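Local coordinates for uncharacterized protein (Neosartorya fumigata, PDB 5J5L) that binds lipids such as arachidonic acid and is probably a cell-wall protein targeted by the host humoral immune response, at residues G75-I80 against T137-A142. Sequence-based numbering, arbitrary orientation.
Sequences GLKPDI and TQDIDA
Lys77 reaches across to helix 127-150 and closes the outer side of this contact with a salt bridge to Asp139. From CB the side chain of Lys77 sets out with CG anti to the backbone N (chi1 180°), and its CG lies 4.1 Å from CG1 of Ile140. CD of Lys77 passes CB of Asp139 at 4.2 Å, and the bend about CG-CD (chi3 -65°) then turns CE of Lys77 to 3.7 Å from Asp139 OD2. NZ of Lys77 ends on that same oxygen of Asp139, donating a hydrogen bond of 3.0 Å to its anti lone pair, the one turned away from OD1. The aliphatic part of the lysine thus borders the apolar layer while its charge stays on the more exposed side, with Asp139. Deeper in, the two buried isoleucines meet nearly at right angles: CD1 of Ile80 lies 3.9 Å from CD1 of Ile140 and also approaches its CG2. Ile80 packs on Ile17 of helix 3-26 as well and touches the bound arachidonic acid, so Ile140 packs against a residue that lines the lipid pocket. With axes 9.9 Å apart and inclined by 12°, the segments run almost parallel, helix 100-124 lying between them in sequence, within an all-helical bundle that encloses the arachidonic acid pocket.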
loop_
_atom_site.group_PDB
_atom_site.type_symbol
_atom_site.label_atom_id
_atom_site.label_comp_id
_atom_site.label_asym_id
_atom_site.label_seq_id
_atom_site.Cartn_x
_atom_site.Cartn_y
_atom_site.Cartn_z
ATOM N N GLY A 75 -7.342 -5.656 5.948
ATOM C CA GLY A 75 -8.396 -4.851 5.332
ATOM C C GLY A 75 -7.916 -3.984 4.198
ATOM O O GLY A 75 -8.698 -3.630 3.306
ATOM N N LEU A 76 -6.623 -3.660 4.179
ATOM C CA LEU A 76 -6.046 -2.956 3.026
ATOM C C LEU A 76 -5.999 -3.808 1.745
ATOM O O LEU A 76 -5.960 -3.257 0.650
ATOM C CB LEU A 76 -4.638 -2.428 3.346
ATOM C CG LEU A 76 -4.500 -1.420 4.486
ATOM C CD1 LEU A 76 -3.034 -1.105 4.778
ATOM C CD2 LEU A 76 -5.273 -0.138 4.203
ATOM N N LYS A 77 -6.010 -5.139 1.871
ATOM C CA LYS A 77 -5.740 -6.012 0.731
ATOM C C LYS A 77 -6.704 -5.755 -0.450
ATOM O O LYS A 77 -6.249 -5.514 -1.576
ATOM C CB LYS A 77 -5.748 -7.496 1.143
ATOM C CG LYS A 77 -5.481 -8.475 -0.000
ATOM C CD LYS A 77 -6.064 -9.854 0.273
ATOM C CE LYS A 77 -5.397 -10.529 1.455
ATOM N NZ LYS A 77 -5.915 -11.909 1.660
ATOM N N PRO A 78 -8.027 -5.793 -0.197
ATOM C CA PRO A 78 -8.920 -5.537 -1.338
ATOM C C PRO A 78 -8.784 -4.129 -1.913
ATOM O O PRO A 78 -8.968 -3.941 -3.116
ATOM C CB PRO A 78 -10.325 -5.752 -0.764
ATOM C CG PRO A 78 -10.171 -5.718 0.707
ATOM C CD PRO A 78 -8.775 -6.155 1.016
ATOM N N ASP A 79 -8.457 -3.150 -1.074
ATOM C CA ASP A 79 -8.246 -1.782 -1.561
ATOM C C ASP A 79 -7.021 -1.711 -2.458
ATOM O O ASP A 79 -7.018 -1.029 -3.489
ATOM C CB ASP A 79 -8.107 -0.794 -0.410
ATOM C CG ASP A 79 -9.360 -0.710 0.450
ATOM O OD1 ASP A 79 -10.437 -1.171 0.012
ATOM O OD2 ASP A 79 -9.254 -0.198 1.566
ATOM N N ILE A 80 -5.970 -2.433 -2.074
ATOM C CA ILE A 80 -4.746 -2.482 -2.861
ATOM C C ILE A 80 -4.994 -3.159 -4.203
ATOM O O ILE A 80 -4.594 -2.641 -5.255
ATOM C CB ILE A 80 -3.621 -3.187 -2.065
ATOM C CG1 ILE A 80 -3.217 -2.322 -0.878
ATOM C CG2 ILE A 80 -2.418 -3.512 -2.959
ATOM C CD1 ILE A 80 -2.404 -3.071 0.162
ATOM N N THR A 137 0.060 -10.791 3.267
ATOM C CA THR A 137 1.137 -10.080 2.590
ATOM C C THR A 137 1.601 -10.814 1.327
ATOM O O THR A 137 1.921 -10.168 0.319
ATOM C CB THR A 137 2.314 -9.838 3.560
ATOM O OG1 THR A 137 1.841 -9.089 4.687
ATOM C CG2 THR A 137 3.428 -9.047 2.872
ATOM N N GLN A 138 1.645 -12.141 1.377
ATOM C CA GLN A 138 1.875 -12.957 0.161
ATOM C C GLN A 138 0.911 -12.567 -0.964
ATOM O O GLN A 138 1.307 -12.464 -2.130
ATOM C CB GLN A 138 1.707 -14.448 0.432
ATOM C CG GLN A 138 2.800 -15.096 1.244
ATOM C CD GLN A 138 2.568 -16.585 1.340
ATOM O OE1 GLN A 138 2.000 -17.068 2.311
ATOM N NE2 GLN A 138 2.949 -17.309 0.301
ATOM N N ASP A 139 -0.355 -12.354 -0.608
ATOM C CA ASP A 139 -1.382 -11.976 -1.590
ATOM C C ASP A 139 -1.175 -10.565 -2.125
ATOM O O ASP A 139 -1.330 -10.303 -3.322
ATOM C CB ASP A 139 -2.785 -12.105 -0.961
ATOM C CG ASP A 139 -3.154 -13.539 -0.606
ATOM O OD1 ASP A 139 -2.608 -14.506 -1.191
ATOM O OD2 ASP A 139 -4.010 -13.702 0.296
ATOM N N ILE A 140 -0.813 -9.650 -1.234
ATOM C CA ILE A 140 -0.509 -8.283 -1.621
ATOM C C ILE A 140 0.712 -8.285 -2.553
ATOM O O ILE A 140 0.721 -7.628 -3.587
ATOM C CB ILE A 140 -0.260 -7.401 -0.373
ATOM C CG1 ILE A 140 -1.575 -7.227 0.413
ATOM C CG2 ILE A 140 0.334 -6.048 -0.768
ATOM C CD1 ILE A 140 -1.428 -6.518 1.747
ATOM N N ASP A 141 1.744 -9.048 -2.179
ATOM C CA ASP A 141 2.939 -9.166 -3.028
ATOM C C ASP A 141 2.637 -9.761 -4.412
ATOM O O ASP A 141 3.190 -9.318 -5.415
ATOM C CB ASP A 141 4.029 -9.983 -2.322
ATOM C CG ASP A 141 4.708 -9.218 -1.198
ATOM O OD1 ASP A 141 4.766 -7.970 -1.244
ATOM O OD2 ASP A 141 5.180 -9.884 -0.250
ATOM N N ALA A 142 1.762 -10.758 -4.467
ATOM C CA ALA A 142 1.329 -11.329 -5.736
ATOM C C ALA A 142 0.680 -10.271 -6.625
ATOM O O ALA A 142 0.922 -10.222 -7.820
ATOM C CB ALA A 142 0.356 -12.471 -5.508
#